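Local coordinates for protein CaaX farnesyltransferase beta subunit Ram1 (Aspergillus fumigatus, PDB 4L9P) that probably transfers a farnesyl group from farnesyl diphosphate to a cysteine near the C-terminus of target proteins, as the peptide-binding, zinc-containing subunit of a heterodimer, at residues 202-207 / 254-259; 261-266 / 496-501. All blocks are in the same frame, centred on the assembly; numbering follows the deposited sequence.

Contact 1: residues 202-207 / 254-259; sequences SSYAAV and AYCAMV. With FII ([(3,7,11-trimethyl-dodeca-2,6,10-trienyloxycarbamoyl)-methyl]-phosphonic acid), chain Q.
Tyr204 reaches from helix 200-213 into the side of helix 251-263 and there meets three side chains: Tyr255, Cys256 and Val259. Its CG is anti to the backbone N (chi1 167°), which carries the ring across that helix. Cys256 lays its sulfur over one ring face, SG lying 4.3 Å from the ring centroid in a sulfur-aromatic contact. Val259 CB lies in the ring plane at the edge; its CG1, set obliquely to the ring, is 3.7 Å from Tyr204 CD1. The two tyrosine rings meet obliquely, with planes at 58°, and Tyr204 CE1 comes within 3.4 Å of Tyr255 CE2. Their hydroxyls close this tight end: Tyr204 OH is 2.8 Å from Tyr255 OH, which is hydrogen-bonded to Ile497 O. The other side is looser, although it too is buried: Val207 CG1 stays 5.4 Å from Val259 O, and Ser203 turns its hydroxyl to Ile190 and His199. On the ligand side, Cys256 SG and Tyr255 CD2 are each 3.8 Å from FII C1, at the far isoprenoid end of the inhibitor. The two helices, 41° apart in direction, belong to the alpha-alpha toroid, whose inner helices line the isoprenoid pocket.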
loop_
_atom_site.group_PDB
_atom_site.type_symbol
_atom_site.label_atom_id
_atom_site.label_comp_id
_atom_site.label_asym_id
_atom_site.label_seq_id
_atom_site.Cartn_x
_atom_site.Cartn_y
_atom_site.Cartn_z
ATOM N N SER B 202 8.324 12.154 -1.592
ATOM C CA SER B 202 8.692 13.118 -2.622
ATOM C C SER B 202 10.084 12.823 -3.163
ATOM O O SER B 202 10.358 13.093 -4.334
ATOM C CB SER B 202 8.625 14.578 -2.099
ATOM O OG SER B 202 9.005 14.675 -0.753
ATOM N N SER B 203 10.988 12.285 -2.340
ATOM C CA SER B 203 12.302 11.917 -2.850
ATOM C C SER B 203 12.212 10.721 -3.791
ATOM O O SER B 203 12.881 10.720 -4.842
ATOM C CB SER B 203 13.187 11.592 -1.631
ATOM O OG SER B 203 13.510 12.774 -0.901
ATOM N N TYR B 204 11.377 9.740 -3.451
ATOM C CA TYR B 204 11.139 8.607 -4.345
ATOM C C TYR B 204 10.555 9.095 -5.675
ATOM O O TYR B 204 11.025 8.741 -6.762
ATOM C CB TYR B 204 10.191 7.683 -3.587
ATOM C CG TYR B 204 9.541 6.573 -4.390
ATOM C CD1 TYR B 204 10.096 5.293 -4.448
ATOM C CD2 TYR B 204 8.311 6.762 -5.030
ATOM C CE1 TYR B 204 9.461 4.237 -5.104
ATOM C CE2 TYR B 204 7.642 5.725 -5.651
ATOM C CZ TYR B 204 8.231 4.463 -5.689
ATOM O OH TYR B 204 7.531 3.467 -6.330
ATOM N N ALA B 205 9.517 9.908 -5.617
ATOM C CA ALA B 205 8.901 10.416 -6.858
ATOM C C ALA B 205 9.888 11.193 -7.697
ATOM O O ALA B 205 9.918 11.056 -8.937
ATOM C CB ALA B 205 7.701 11.326 -6.512
ATOM N N ALA B 206 10.711 12.019 -7.048
ATOM C CA ALA B 206 11.667 12.768 -7.802
ATOM C C ALA B 206 12.745 11.882 -8.435
ATOM O O ALA B 206 13.131 12.104 -9.585
ATOM C CB ALA B 206 12.312 13.863 -6.900
ATOM N N VAL B 207 13.296 10.945 -7.659
ATOM C CA VAL B 207 14.303 10.048 -8.233
ATOM C C VAL B 207 13.773 9.232 -9.382
ATOM O O VAL B 207 14.472 9.045 -10.392
ATOM C CB VAL B 207 14.901 9.140 -7.120
ATOM C CG1 VAL B 207 15.800 8.023 -7.702
ATOM C CG2 VAL B 207 15.721 9.999 -6.156
ATOM N N ALA B 254 10.006 2.611 4.628
ATOM C CA ALA B 254 11.022 1.643 4.318
ATOM C C ALA B 254 11.189 1.469 2.792
ATOM O O ALA B 254 12.302 1.464 2.273
ATOM C CB ALA B 254 10.684 0.308 4.940
ATOM N N TYR B 255 10.071 1.223 2.078
ATOM C CA TYR B 255 10.164 0.975 0.645
ATOM C C TYR B 255 10.699 2.201 -0.101
ATOM O O TYR B 255 11.631 2.094 -0.948
ATOM C CB TYR B 255 8.755 0.631 0.124
ATOM C CG TYR B 255 8.651 0.661 -1.368
ATOM C CD1 TYR B 255 9.254 -0.318 -2.173
ATOM C CD2 TYR B 255 7.941 1.687 -1.978
ATOM C CE1 TYR B 255 9.178 -0.227 -3.560
ATOM C CE2 TYR B 255 7.845 1.783 -3.342
ATOM C CZ TYR B 255 8.477 0.829 -4.146
ATOM O OH TYR B 255 8.398 0.967 -5.524
ATOM N N CYS B 256 10.162 3.401 0.176
ATOM C CA CYS B 256 10.642 4.573 -0.556
ATOM C C CYS B 256 12.108 4.890 -0.241
ATOM O O CYS B 256 12.864 5.218 -1.169
ATOM C CB CYS B 256 9.802 5.797 -0.214
ATOM S SG CYS B 256 8.075 5.723 -0.821
ATOM N N ALA B 257 12.508 4.770 1.038
ATOM C CA ALA B 257 13.898 5.033 1.373
ATOM C C ALA B 257 14.813 4.049 0.660
ATOM O O ALA B 257 15.890 4.434 0.147
ATOM C CB ALA B 257 14.102 4.927 2.895
ATOM N N MET B 258 14.439 2.769 0.661
ATOM C CA MET B 258 15.342 1.779 0.060
ATOM C C MET B 258 15.389 1.823 -1.453
ATOM O O MET B 258 16.440 1.521 -2.031
ATOM C CB MET B 258 15.021 0.386 0.563
ATOM C CG MET B 258 15.361 0.241 2.057
ATOM S SD MET B 258 17.093 0.774 2.565
ATOM C CE MET B 258 18.104 -0.147 1.444
ATOM N N VAL B 259 14.316 2.238 -2.097
ATOM C CA VAL B 259 14.383 2.449 -3.555
ATOM C C VAL B 259 15.292 3.612 -3.854
ATOM O O VAL B 259 16.112 3.518 -4.791
ATOM C CB VAL B 259 12.975 2.715 -4.113
ATOM C CG1 VAL B 259 13.071 3.358 -5.506
ATOM C CG2 VAL B 259 12.207 1.396 -4.179
HETATM C C1 FII Q . 4.972 4.094 -2.222
HETATM C C2 FII Q . 3.714 4.537 -1.524
HETATM C C6 FII Q . 3.736 5.904 -0.983
HETATM C C10 FII Q . 2.760 3.498 -1.095
HETATM C C11 FII Q . 1.489 3.788 -0.297
HETATM C C12 FII Q . 0.304 3.803 -1.306
HETATM C C15 FII Q . -1.101 3.622 -0.739
HETATM C C18 FII Q . -2.296 3.633 -1.684
HETATM C C22 FII Q . -1.243 3.897 0.724
HETATM C C23 FII Q . -2.524 3.360 1.343
HETATM C C24 FII Q . -2.735 3.877 2.715
HETATM C C27 FII Q . -4.164 3.717 3.125
HETATM C C30 FII Q . -4.491 2.401 3.809
HETATM C C34 FII Q . -4.864 4.984 3.438
HETATM C C35 FII Q . -6.210 5.023 4.132
HETATM O O36 FII Q . -7.214 5.521 3.266
HETATM N N42 FII Q . -7.357 4.859 2.077
HETATM C C43 FII Q . -8.446 3.974 2.086
HETATM O O44 FII Q . -9.179 3.756 3.062
HETATM C C45 FII Q . -8.668 3.298 0.741
HETATM P P46 FII Q . -9.343 1.561 0.868
HETATM O O49 FII Q . -8.519 0.878 1.893
HETATM O O50 FII Q . -10.807 1.655 1.167
HETATM O O51 FII Q . -9.086 1.021 -0.555
#

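Contact 2: residues 261-266 / 496-501; sequences HALLDL and PIFVIP
Leu263 sets one methyl squarely over the ring of Phe498: CD2 lies 3.9 Å from the ring centroid, in a CH-pi contact almost along the ring normal. In both residues CG stands opposite the carbonyl carbon (chi1 -69° and -63°), and the side chains run antiparallel alongside each other. Leu263 CG joins CD2 in the contact, lying against the CD1-CE1 side of the ring, while CD2 sits over its centre. The opposite face of the same ring is met by Ile497 CG2, 4.1 Å above the plane, from the preceding residue of its own loop. At the edge, near the ring plane, Ala262 CB approaches Phe498 CE1 at 4.2 Å. The other leucine methyl, CD1, still touches the ring margin and reaches Ile500 CD1 at 4.4 Å, a loose contact. Ile500 has the less usual chi1 of 49°, which tucks CG1 beside both the backbone N and the carbonyl carbon, while its extended chi2 carries CD1 onward to Leu263. These leucine and alanine side chains sit on the last turn of helix 251-263, which ends in a Schellman motif: Asp265 has positive phi, and Leu266 N bonds to His261 O at 3.0 Å, Asp265 N to Ala262 O at 3.1 Å. In the alpha-alpha toroid, this C-terminal end is thus joined to the loop leading into helix 502-513. Here Asp265 OD2 forms a salt bridge with Lys458, and Ala262 O also takes a bond from Arg509 of helix 502-513.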
loop_
_atom_site.group_PDB
_atom_site.type_symbol
_atom_site.label_atom_id
_atom_site.label_comp_id
_atom_site.label_asym_id
_atom_site.label_seq_id
_atom_site.Cartn_x
_atom_site.Cartn_y
_atom_site.Cartn_z
ATOM N N HIS B 261 17.746 4.657 -2.018
ATOM C CA HIS B 261 19.096 4.182 -1.664
ATOM C C HIS B 261 19.666 3.334 -2.795
ATOM O O HIS B 261 20.843 3.504 -3.183
ATOM C CB HIS B 261 18.955 3.401 -0.361
ATOM C CG HIS B 261 20.256 2.983 0.247
ATOM N ND1 HIS B 261 21.059 1.996 -0.298
ATOM C CD2 HIS B 261 20.915 3.472 1.334
ATOM C CE1 HIS B 261 22.154 1.880 0.459
ATOM N NE2 HIS B 261 22.090 2.768 1.451
ATOM N N ALA B 262 18.874 2.394 -3.307
ATOM C CA ALA B 262 19.344 1.483 -4.352
ATOM C C ALA B 262 19.604 2.211 -5.666
ATOM O O ALA B 262 20.649 2.012 -6.300
ATOM C CB ALA B 262 18.308 0.383 -4.623
ATOM N N LEU B 263 18.658 3.047 -6.114
ATOM C CA LEU B 263 18.859 3.642 -7.435
ATOM C C LEU B 263 20.031 4.658 -7.452
ATOM O O LEU B 263 20.600 4.884 -8.508
ATOM C CB LEU B 263 17.579 4.340 -7.926
ATOM C CG LEU B 263 16.480 3.345 -8.248
ATOM C CD1 LEU B 263 15.167 4.147 -8.600
ATOM C CD2 LEU B 263 16.834 2.450 -9.433
ATOM N N LEU B 264 20.364 5.283 -6.317
ATOM C CA LEU B 264 21.465 6.246 -6.226
ATOM C C LEU B 264 22.780 5.559 -5.772
ATOM O O LEU B 264 23.787 6.243 -5.577
ATOM C CB LEU B 264 21.109 7.360 -5.240
ATOM C CG LEU B 264 19.862 8.193 -5.641
ATOM C CD1 LEU B 264 19.746 9.301 -4.581
ATOM C CD2 LEU B 264 19.829 8.726 -7.073
ATOM N N ASP B 265 22.770 4.230 -5.627
ATOM C CA ASP B 265 23.912 3.443 -5.133
ATOM C C ASP B 265 24.515 4.122 -3.878
ATOM O O ASP B 265 25.729 4.401 -3.813
ATOM C CB ASP B 265 24.978 3.291 -6.223
ATOM C CG ASP B 265 26.107 2.341 -5.798
ATOM O OD1 ASP B 265 25.773 1.381 -5.035
ATOM O OD2 ASP B 265 27.317 2.585 -6.160
ATOM N N LEU B 266 23.684 4.400 -2.887
ATOM C CA LEU B 266 24.231 4.993 -1.681
ATOM C C LEU B 266 24.970 3.949 -0.866
ATOM O O LEU B 266 24.723 2.747 -0.986
ATOM C CB LEU B 266 23.107 5.550 -0.793
ATOM C CG LEU B 266 22.253 6.628 -1.495
ATOM C CD1 LEU B 266 21.196 7.190 -0.534
ATOM C CD2 LEU B 266 23.117 7.773 -2.102
ATOM N N PRO B 496 8.965 -4.413 -11.678
ATOM C CA PRO B 496 7.974 -4.576 -10.577
ATOM C C PRO B 496 8.390 -3.985 -9.226
ATOM O O PRO B 496 7.507 -3.731 -8.413
ATOM C CB PRO B 496 7.768 -6.059 -10.434
ATOM C CG PRO B 496 8.789 -6.674 -11.388
ATOM C CD PRO B 496 9.457 -5.657 -12.271
ATOM N N ILE B 497 9.684 -3.791 -8.974
ATOM C CA ILE B 497 10.086 -3.152 -7.710
ATOM C C ILE B 497 10.185 -1.624 -7.873
ATOM O O ILE B 497 9.717 -0.896 -7.007
ATOM C CB ILE B 497 11.493 -3.632 -7.286
ATOM C CG1 ILE B 497 11.459 -5.123 -7.026
ATOM C CG2 ILE B 497 11.979 -2.886 -6.055
ATOM C CD1 ILE B 497 12.857 -5.713 -6.707
ATOM N N PHE B 498 10.775 -1.135 -8.981
ATOM C CA PHE B 498 11.089 0.312 -9.096
ATOM C C PHE B 498 9.967 1.080 -9.753
ATOM O O PHE B 498 9.937 2.322 -9.682
ATOM C CB PHE B 498 12.390 0.541 -9.867
ATOM C CG PHE B 498 13.594 -0.062 -9.139
ATOM C CD1 PHE B 498 13.915 0.383 -7.853
ATOM C CD2 PHE B 498 14.342 -1.138 -9.706
ATOM C CE1 PHE B 498 14.981 -0.148 -7.157
ATOM C CE2 PHE B 498 15.439 -1.689 -9.004
ATOM C CZ PHE B 498 15.779 -1.184 -7.714
ATOM N N VAL B 499 9.042 0.393 -10.448
ATOM C CA VAL B 499 7.861 1.095 -11.008
ATOM C C VAL B 499 8.225 2.210 -11.997
ATOM O O VAL B 499 7.639 3.291 -12.028
ATOM C CB VAL B 499 6.828 1.557 -9.913
ATOM C CG1 VAL B 499 5.424 1.560 -10.558
ATOM C CG2 VAL B 499 6.815 0.615 -8.718
ATOM N N ILE B 500 9.209 1.881 -12.842
ATOM C CA ILE B 500 9.666 2.652 -13.989
ATOM C C ILE B 500 10.185 1.638 -14.995
ATOM O O ILE B 500 10.378 0.468 -14.670
ATOM C CB ILE B 500 10.840 3.640 -13.584
ATOM C CG1 ILE B 500 11.948 2.925 -12.787
ATOM C CG2 ILE B 500 10.283 4.870 -12.822
ATOM C CD1 ILE B 500 13.188 3.845 -12.561
ATOM N N PRO B 501 10.441 2.061 -16.236
ATOM C CA PRO B 501 10.970 1.081 -17.194
ATOM C C PRO B 501 12.300 0.481 -16.710
ATOM O O PRO B 501 13.133 1.169 -16.073
ATOM C CB PRO B 501 11.196 1.922 -18.450
ATOM C CG PRO B 501 10.185 3.061 -18.318
ATOM C CD PRO B 501 10.138 3.372 -16.835
#

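Helix 251-263 carries one half of each contact, and the two centres are 8 Å apart. Contact 1 uses its middle turns and contact 2 its last turn, with loop 496-501 passing close to both. The join is partly polar: the hydrogen bond between Tyr255 OH and Ile497 O measures 2.7 Å. The rest is van der Waals packing, with Val259 CG1 3.9 Å from Phe498 CD1 and Val499 CG2 3.8 Å from Tyr204 OH. Only contact 1 touches the ligand; the side chain of Phe498 in contact 2 is about 11 Å from FII. Loop 496-501 is thus consistent with a second shell that positions the hydroxyl of pocket residue Tyr255, an illustration of how a first shell can be backed by another.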